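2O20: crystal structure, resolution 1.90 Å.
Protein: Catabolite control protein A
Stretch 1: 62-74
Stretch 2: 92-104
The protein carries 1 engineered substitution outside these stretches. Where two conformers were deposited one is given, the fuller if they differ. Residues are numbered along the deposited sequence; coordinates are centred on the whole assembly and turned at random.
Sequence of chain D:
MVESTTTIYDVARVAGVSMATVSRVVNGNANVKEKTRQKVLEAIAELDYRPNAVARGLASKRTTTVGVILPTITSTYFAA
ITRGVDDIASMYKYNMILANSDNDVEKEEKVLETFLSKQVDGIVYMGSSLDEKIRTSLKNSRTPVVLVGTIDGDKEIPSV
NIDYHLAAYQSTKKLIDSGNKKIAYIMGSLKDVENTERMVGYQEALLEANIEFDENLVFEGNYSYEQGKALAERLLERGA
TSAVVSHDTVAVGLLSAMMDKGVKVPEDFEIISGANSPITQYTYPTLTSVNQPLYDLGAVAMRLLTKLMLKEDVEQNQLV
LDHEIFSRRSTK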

ATOM      1  N   ARG D  62      19.519  14.814  23.854  1.00 43.76           N
ATOM      2  CA  ARG D  62      18.787  13.709  23.264  1.00 42.58           C
ATOM      3  C   ARG D  62      18.822  13.789  21.721  1.00 40.46           C
ATOM      4  O   ARG D  62      18.706  14.881  21.137  1.00 41.13           O
ATOM      5  CB  ARG D  62      17.337  13.790  23.754  1.00 43.02           C
ATOM      6  CG  ARG D  62      16.423  12.650  23.322  1.00 45.67           C
ATOM      7  CD  ARG D  62      16.852  11.353  23.953  1.00 49.24           C
ATOM      8  NE  ARG D  62      17.038  11.477  25.404  1.00 51.07           N
ATOM      9  CZ  ARG D  62      17.559  10.522  26.169  1.00 51.54           C
ATOM     10  NH1 ARG D  62      17.944   9.365  25.629  1.00 52.48           N
ATOM     11  NH2 ARG D  62      17.691  10.722  27.477  1.00 51.35           N
ATOM     12  N   THR D  63      18.970  12.645  21.056  1.00 36.94           N
ATOM     13  CA  THR D  63      18.842  12.619  19.600  1.00 34.02           C
ATOM     14  C   THR D  63      17.512  13.217  19.198  1.00 31.11           C
ATOM     15  O   THR D  63      16.482  12.894  19.786  1.00 30.42           O
ATOM     16  CB  THR D  63      18.892  11.193  19.040  1.00 34.27           C
ATOM     17  OG1 THR D  63      20.116  10.583  19.450  1.00 35.52           O
ATOM     18  CG2 THR D  63      18.825  11.210  17.504  1.00 33.41           C
ATOM     19  N   THR D  64      17.537  14.088  18.201  1.00 27.98           N
ATOM     20  CA  THR D  64      16.307  14.685  17.676  1.00 26.51           C
ATOM     21  C   THR D  64      15.306  13.608  17.237  1.00 24.76           C
ATOM     22  O   THR D  64      15.684  12.593  16.606  1.00 23.70           O
ATOM     23  CB  THR D  64      16.652  15.635  16.518  1.00 26.45           C
ATOM     24  OG1 THR D  64      17.379  16.752  17.051  1.00 26.54           O
ATOM     25  CG2 THR D  64      15.432  16.097  15.771  1.00 26.06           C
ATOM     26  N   THR D  65      14.042  13.836  17.594  1.00 23.46           N
ATOM     27  CA  THR D  65      12.987  12.836  17.411  1.00 22.76           C
ATOM     28  C   THR D  65      11.830  13.525  16.720  1.00 22.40           C
ATOM     29  O   THR D  65      11.329  14.537  17.207  1.00 21.93           O
ATOM     30  CB  THR D  65      12.526  12.207  18.745  1.00 23.21           C
ATOM     31  OG1 THR D  65      13.625  11.519  19.366  1.00 22.77           O
ATOM     32  CG2 THR D  65      11.376  11.228  18.532  1.00 22.68           C
ATOM     33  N   VAL D  66      11.438  12.941  15.584  1.00 21.64           N
ATOM     34  CA  VAL D  66      10.323  13.375  14.773  1.00 21.31           C
ATOM     35  C   VAL D  66       9.105  12.440  14.903  1.00 21.83           C
ATOM     36  O   VAL D  66       9.211  11.214  14.688  1.00 21.65           O
ATOM     37  CB  VAL D  66      10.733  13.590  13.299  0.50 21.77           C
ATOM     38  CG1 VAL D  66      11.601  14.845  13.186  0.50 21.75           C
ATOM     39  CG2 VAL D  66      11.499  12.414  12.757  0.50 23.13           C
ATOM     40  N   GLY D  67       7.984  13.048  15.289  1.00 22.34           N
ATOM     41  CA  GLY D  67       6.663  12.394  15.328  1.00 22.67           C
ATOM     42  C   GLY D  67       5.947  12.547  13.991  1.00 22.89           C
ATOM     43  O   GLY D  67       5.790  13.657  13.487  1.00 23.11           O
ATOM     44  N   VAL D  68       5.469  11.433  13.434  1.00 22.48           N
ATOM     45  CA  VAL D  68       4.719  11.453  12.155  1.00 22.80           C
ATOM     46  C   VAL D  68       3.366  10.791  12.346  1.00 22.05           C
ATOM     47  O   VAL D  68       3.278   9.613  12.693  1.00 22.37           O
ATOM     48  CB  VAL D  68       5.489  10.713  11.017  1.00 23.57           C
ATOM     49  CG1 VAL D  68       4.775  10.859   9.681  1.00 23.73           C
ATOM     50  CG2 VAL D  68       6.941  11.209  10.918  1.00 24.29           C
ATOM     51  N   ILE D  69       2.317  11.553  12.073  1.00 22.00           N
ATOM     52  CA  ILE D  69       0.938  11.105  12.207  1.00 23.43           C
ATOM     53  C   ILE D  69       0.367  10.975  10.817  1.00 23.20           C
ATOM     54  O   ILE D  69       0.470  11.908  10.025  1.00 23.21           O
ATOM     55  CB  ILE D  69       0.073  12.112  12.973  1.00 23.80           C
ATOM     56  CG1 ILE D  69       0.755  12.449  14.287  1.00 27.07           C
ATOM     57  CG2 ILE D  69      -1.355  11.516  13.182  1.00 25.30           C
ATOM     58  CD1 ILE D  69       0.104  13.496  15.094  1.00 28.27           C
ATOM     59  N   LEU D  70      -0.214   9.809  10.532  1.00 22.77           N
ATOM     60  CA  LEU D  70      -0.882   9.562   9.243  1.00 22.98           C
ATOM     61  C   LEU D  70      -2.103   8.703   9.508  1.00 22.21           C
ATOM     62  O   LEU D  70      -2.135   8.007  10.521  1.00 20.76           O
ATOM     63  CB  LEU D  70       0.063   8.861   8.238  1.00 22.65           C
ATOM     64  CG  LEU D  70       0.618   7.468   8.582  1.00 23.94           C
ATOM     65  CD1 LEU D  70       1.152   6.743   7.296  1.00 25.06           C
ATOM     66  CD2 LEU D  70       1.731   7.497   9.624  1.00 26.27           C
ATOM     67  N   PRO D  71      -3.140   8.805   8.656  1.00 21.54           N
ATOM     68  CA  PRO D  71      -4.340   7.979   8.887  1.00 21.92           C
ATOM     69  C   PRO D  71      -4.017   6.479   8.989  1.00 21.76           C
ATOM     70  O   PRO D  71      -4.388   5.815   9.958  1.00 22.35           O
ATOM     71  CB  PRO D  71      -5.175   8.287   7.652  1.00 22.12           C
ATOM     72  CG  PRO D  71      -4.841   9.681   7.371  1.00 21.62           C
ATOM     73  CD  PRO D  71      -3.374   9.748   7.555  1.00 22.09           C
ATOM     74  N   THR D  72      -3.309   5.953   7.997  1.00 20.97           N
ATOM     75  CA  THR D  72      -2.911   4.540   8.042  1.00 20.55           C
ATOM     76  C   THR D  72      -1.750   4.243   7.103  1.00 19.92           C
ATOM     77  O   THR D  72      -1.635   4.799   6.014  1.00 18.44           O
ATOM     78  CB  THR D  72      -4.108   3.574   7.728  1.00 20.59           C
ATOM     79  OG1 THR D  72      -3.678   2.204   7.761  1.00 17.59           O
ATOM     80  CG2 THR D  72      -4.710   3.887   6.382  1.00 21.63           C
ATOM     81  N   ILE D  73      -0.874   3.374   7.582  1.00 20.02           N
ATOM     82  CA  ILE D  73       0.229   2.837   6.800  1.00 20.99           C
ATOM     83  C   ILE D  73      -0.202   2.009   5.557  1.00 20.04           C
ATOM     84  O   ILE D  73       0.573   1.885   4.584  1.00 19.98           O
ATOM     85  CB  ILE D  73       1.169   1.995   7.747  1.00 21.72           C
ATOM     86  CG1 ILE D  73       2.554   1.845   7.144  1.00 24.32           C
ATOM     87  CG2 ILE D  73       0.563   0.690   8.115  1.00 22.29           C
ATOM     88  CD1 ILE D  73       3.381   3.105   7.294  1.00 27.84           C
ATOM     89  N   THR D  74      -1.431   1.477   5.572  1.00 18.57           N
ATOM     90  CA  THR D  74      -1.980   0.772   4.404  1.00 18.26           C
ATOM     91  C   THR D  74      -2.523   1.674   3.281  1.00 18.07           C
ATOM     92  O   THR D  74      -2.974   1.170   2.257  1.00 18.20           O
ATOM     93  CB  THR D  74      -3.114  -0.198   4.815  1.00 18.49           C
ATOM     94  OG1 THR D  74      -4.180   0.567   5.375  1.00 18.90           O
ATOM     95  CG2 THR D  74      -2.618  -1.229   5.807  1.00 17.53           C
ATOM     96  N   TYR D  92      20.240  12.531   8.918  1.00 22.12           N
ATOM     97  CA  TYR D  92      20.757  13.180  10.121  1.00 22.16           C
ATOM     98  C   TYR D  92      20.758  12.262  11.350  1.00 21.89           C
ATOM     99  O   TYR D  92      21.033  12.714  12.440  1.00 19.71           O
ATOM    100  CB  TYR D  92      19.961  14.449  10.419  1.00 23.43           C
ATOM    101  CG  TYR D  92      20.025  15.482   9.319  1.00 24.35           C
ATOM    102  CD1 TYR D  92      21.225  16.134   9.009  1.00 25.29           C
ATOM    103  CD2 TYR D  92      18.901  15.791   8.568  1.00 25.63           C
ATOM    104  CE1 TYR D  92      21.289  17.082   7.975  1.00 24.87           C
ATOM    105  CE2 TYR D  92      18.949  16.749   7.564  1.00 26.53           C
ATOM    106  CZ  TYR D  92      20.148  17.392   7.280  1.00 26.02           C
ATOM    107  OH  TYR D  92      20.199  18.334   6.274  1.00 26.74           O
ATOM    108  N   LYS D  93      20.443  10.978  11.144  1.00 22.09           N
ATOM    109  CA  LYS D  93      20.262   9.986  12.196  1.00 22.63           C
ATOM    110  C   LYS D  93      19.247  10.391  13.292  1.00 22.79           C
ATOM    111  O   LYS D  93      19.430  10.099  14.475  1.00 22.21           O
ATOM    112  CB  LYS D  93      21.623   9.586  12.778  1.00 23.64           C
ATOM    113  CG  LYS D  93      22.734   9.589  11.745  1.00 25.59           C
ATOM    114  CD  LYS D  93      23.663   8.375  11.730  1.00 30.23           C
ATOM    115  CE  LYS D  93      24.182   7.957  13.067  1.00 31.00           C
ATOM    116  NZ  LYS D  93      25.224   6.877  12.956  1.00 33.46           N
ATOM    117  N   TYR D  94      18.173  11.066  12.881  1.00 22.58           N
ATOM    118  CA  TYR D  94      17.077  11.419  13.798  1.00 22.62           C
ATOM    119  C   TYR D  94      16.250  10.157  14.068  1.00 23.34           C
ATOM    120  O   TYR D  94      16.209   9.241  13.231  1.00 23.69           O
ATOM    121  CB  TYR D  94      16.134  12.484  13.207  1.00 22.33           C
ATOM    122  CG  TYR D  94      16.746  13.845  12.914  1.00 21.83           C
ATOM    123  CD1 TYR D  94      17.930  14.282  13.536  1.00 21.81           C
ATOM    124  CD2 TYR D  94      16.099  14.726  12.035  1.00 22.60           C
ATOM    125  CE1 TYR D  94      18.460  15.542  13.262  1.00 22.01           C
ATOM    126  CE2 TYR D  94      16.621  15.977  11.750  1.00 20.99           C
ATOM    127  CZ  TYR D  94      17.790  16.383  12.363  1.00 21.01           C
ATOM    128  OH  TYR D  94      18.259  17.618  12.045  1.00 21.45           O
ATOM    129  N   ASN D  95      15.584  10.110  15.206  1.00 22.92           N
ATOM    130  CA  ASN D  95      14.605   9.043  15.472  1.00 23.98           C
ATOM    131  C   ASN D  95      13.277   9.395  14.818  1.00 24.00           C
ATOM    132  O   ASN D  95      12.878  10.558  14.793  1.00 23.84           O
ATOM    133  CB  ASN D  95      14.389   8.839  16.981  1.00 24.57           C
ATOM    134  CG  ASN D  95      15.657   8.506  17.727  1.00 25.00           C
ATOM    135  OD1 ASN D  95      15.906   9.062  18.800  1.00 28.85           O
ATOM    136  ND2 ASN D  95      16.441   7.599  17.196  1.00 19.77           N
ATOM    137  N   MET D  96      12.581   8.386  14.293  1.00 24.72           N
ATOM    138  CA  MET D  96      11.265   8.551  13.643  1.00 25.38           C
ATOM    139  C   MET D  96      10.235   7.723  14.427  1.00 24.99           C
ATOM    140  O   MET D  96      10.484   6.550  14.694  1.00 24.33           O
ATOM    141  CB  MET D  96      11.299   7.971  12.221  1.00 26.99           C
ATOM    142  CG  MET D  96      12.080   8.762  11.197  1.00 30.42           C
ATOM    143  SD  MET D  96      11.062  10.021  10.441  1.00 40.07           S
ATOM    144  CE  MET D  96       9.811   8.982   9.673  1.00 37.01           C
ATOM    145  N   ILE D  97       9.097   8.322  14.775  1.00 24.80           N
ATOM    146  CA  ILE D  97       7.991   7.595  15.397  1.00 24.91           C
ATOM    147  C   ILE D  97       6.789   7.729  14.484  1.00 24.08           C
ATOM    148  O   ILE D  97       6.392   8.852  14.140  1.00 23.94           O
ATOM    149  CB  ILE D  97       7.617   8.152  16.809  1.00 24.87           C
ATOM    150  CG1 ILE D  97       8.809   8.101  17.774  1.00 27.28           C
ATOM    151  CG2 ILE D  97       6.419   7.373  17.401  1.00 26.09           C
ATOM    152  CD1 ILE D  97       8.590   8.865  19.090  1.00 26.55           C
ATOM    153  N   LEU D  98       6.193   6.614  14.072  1.00 22.93           N
ATOM    154  CA  LEU D  98       5.025   6.691  13.214  1.00 23.31           C
ATOM    155  C   LEU D  98       3.772   6.302  13.998  1.00 22.90           C
ATOM    156  O   LEU D  98       3.777   5.318  14.730  1.00 21.99           O
ATOM    157  CB  LEU D  98       5.171   5.759  12.000  1.00 24.09           C
ATOM    158  CG  LEU D  98       6.425   5.830  11.111  1.00 25.28           C
ATOM    159  CD1 LEU D  98       6.295   4.812   9.993  1.00 27.78           C
ATOM    160  CD2 LEU D  98       6.652   7.202  10.527  1.00 27.25           C
ATOM    161  N   ALA D  99       2.693   7.045  13.805  1.00 22.26           N
ATOM    162  CA  ALA D  99       1.449   6.746  14.505  1.00 22.96           C
ATOM    163  C   ALA D  99       0.288   6.762  13.519  1.00 22.97           C
ATOM    164  O   ALA D  99       0.189   7.667  12.696  1.00 22.83           O
ATOM    165  CB  ALA D  99       1.233   7.740  15.580  1.00 22.77           C
ATOM    166  N   ASN D 100      -0.589   5.765  13.618  1.00 23.08           N
ATOM    167  CA  ASN D 100      -1.784   5.685  12.781  1.00 23.37           C
ATOM    168  C   ASN D 100      -2.962   6.321  13.508  1.00 23.63           C
ATOM    169  O   ASN D 100      -3.262   5.946  14.650  1.00 23.19           O
ATOM    170  CB  ASN D 100      -2.149   4.221  12.504  1.00 23.34           C
ATOM    171  CG  ASN D 100      -1.077   3.484  11.696  1.00 24.83           C
ATOM    172  OD1 ASN D 100      -0.774   3.838  10.538  1.00 22.47           O
ATOM    173  ND2 ASN D 100      -0.484   2.469  12.313  1.00 26.27           N
ATOM    174  N   SER D 101      -3.639   7.253  12.841  1.00 23.55           N
ATOM    175  CA  SER D 101      -4.781   7.970  13.412  1.00 22.91           C
ATOM    176  C   SER D 101      -6.145   7.488  12.911  1.00 23.24           C
ATOM    177  O   SER D 101      -7.152   7.847  13.513  1.00 22.51           O
ATOM    178  CB  SER D 101      -4.686   9.443  13.051  1.00 24.06           C
ATOM    179  OG  SER D 101      -5.037   9.655  11.686  1.00 21.69           O
ATOM    180  N   ASP D 102      -6.161   6.746  11.791  1.00 22.53           N
ATOM    181  CA  ASP D 102      -7.393   6.326  11.102  1.00 23.48           C
ATOM    182  C   ASP D 102      -8.317   7.521  10.798  1.00 23.62           C
ATOM    183  O   ASP D 102      -9.538   7.360  10.693  1.00 22.77           O
ATOM    184  CB  ASP D 102      -8.134   5.242  11.907  1.00 23.86           C
ATOM    185  CG  ASP D 102      -7.302   3.978  12.079  1.00 25.36           C
ATOM    186  OD1 ASP D 102      -6.879   3.402  11.052  1.00 26.32           O
ATOM    187  OD2 ASP D 102      -7.040   3.584  13.227  1.00 27.44           O
ATOM    188  N   ASN D 103      -7.720   8.711  10.667  1.00 24.28           N
ATOM    189  CA  ASN D 103      -8.486   9.955  10.538  1.00 25.91           C
ATOM    190  C   ASN D 103      -9.566  10.225  11.607  1.00 26.19           C
ATOM    191  O   ASN D 103     -10.601  10.852  11.322  1.00 26.90           O
ATOM    192  CB  ASN D 103      -9.132   9.986   9.154  1.00 26.58           C
ATOM    193  CG  ASN D 103      -8.265  10.625   8.135  1.00 27.72           C
ATOM    194  OD1 ASN D 103      -8.179  10.134   7.028  1.00 34.82           O
ATOM    195  ND2 ASN D 103      -7.631  11.752   8.481  1.00 27.08           N
ATOM    196  N   ASP D 104      -9.335   9.723  12.816  1.00 26.76           N
ATOM    197  CA  ASP D 104     -10.255   9.864  13.951  1.00 27.27           C
ATOM    198  C   ASP D 104      -9.673  10.945  14.884  1.00 27.11           C
ATOM    199  O   ASP D 104      -8.569  10.793  15.378  1.00 25.74           O
ATOM    200  CB  ASP D 104     -10.361   8.495  14.656  1.00 27.21           C
ATOM    201  CG  ASP D 104     -11.275   8.493  15.886  1.00 30.05           C
ATOM    202  OD1 ASP D 104     -11.881   7.435  16.157  1.00 34.51           O
ATOM    203  OD2 ASP D 104     -11.392   9.500  16.604  1.00 31.81           O
TER

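Strands 65-70 and 95-100 run parallel, 19° apart in direction, in register from Thr-65 beside Asn-95 to Leu-70 beside Asn-100. Together the two stretches bury 1011 Å².

Before the strand, Thr-63 packs its CG2 against Lys-93 O at 3.3 Å. Thr-64 lays its methyl on Tyr-94: CG2 sits 3.8 Å from the ring centroid, over the face, a CH-pi contact. Its carbonyl opens the ladder, with Asn-95 N donating to Thr-64 O at 2.9 Å. Thr-65 turns its OG1 back to Thr-63 O, a 3.2 Å hydrogen bond, while its CG2 lies 3.7 Å from Ile-97 CD1. The branched threonine thus serves both polar and apolar neighbours.

Val-66 bonds through both backbone groups: its N donates to Asn-95 O at 2.9 Å, and its O accepts from Ile-97 N at 2.9 Å. Its CG2 meets Met-96 SD at 3.4 Å. Gly-67 is buried and adds no side chain to its face.

Val-68 repeats the pattern. Val-68 N reaches Ile-97 O at 2.8 Å, and Ala-99 N reaches Val-68 O at 2.9 Å. Its side chain, on the same face as Val-66, packs CG2 on Met-96 CE at 3.8 Å and CB on Leu-98 CD2 at 3.7 Å. Ile-69 is buried on the other face, beside the small Ala-99; its CG2 lies 3.9 Å from Ser-101 CB.

Leu-70 ends the strand. Its N donates to Ala-99 O at 3.1 Å, and its O accepts from Ser-101 N at 2.9 Å. Pro-71 has no amide hydrogen to donate, but Pro-71 O accepts from Asp-102 N at 2.7 Å, at the start of the 101-104 turn. Beyond it, Ile-73 N donates to the side-chain Asn-100 OD1 at 3.0 Å, and Ile-73 CD1 reaches Leu-98 CD1 at 4.3 Å.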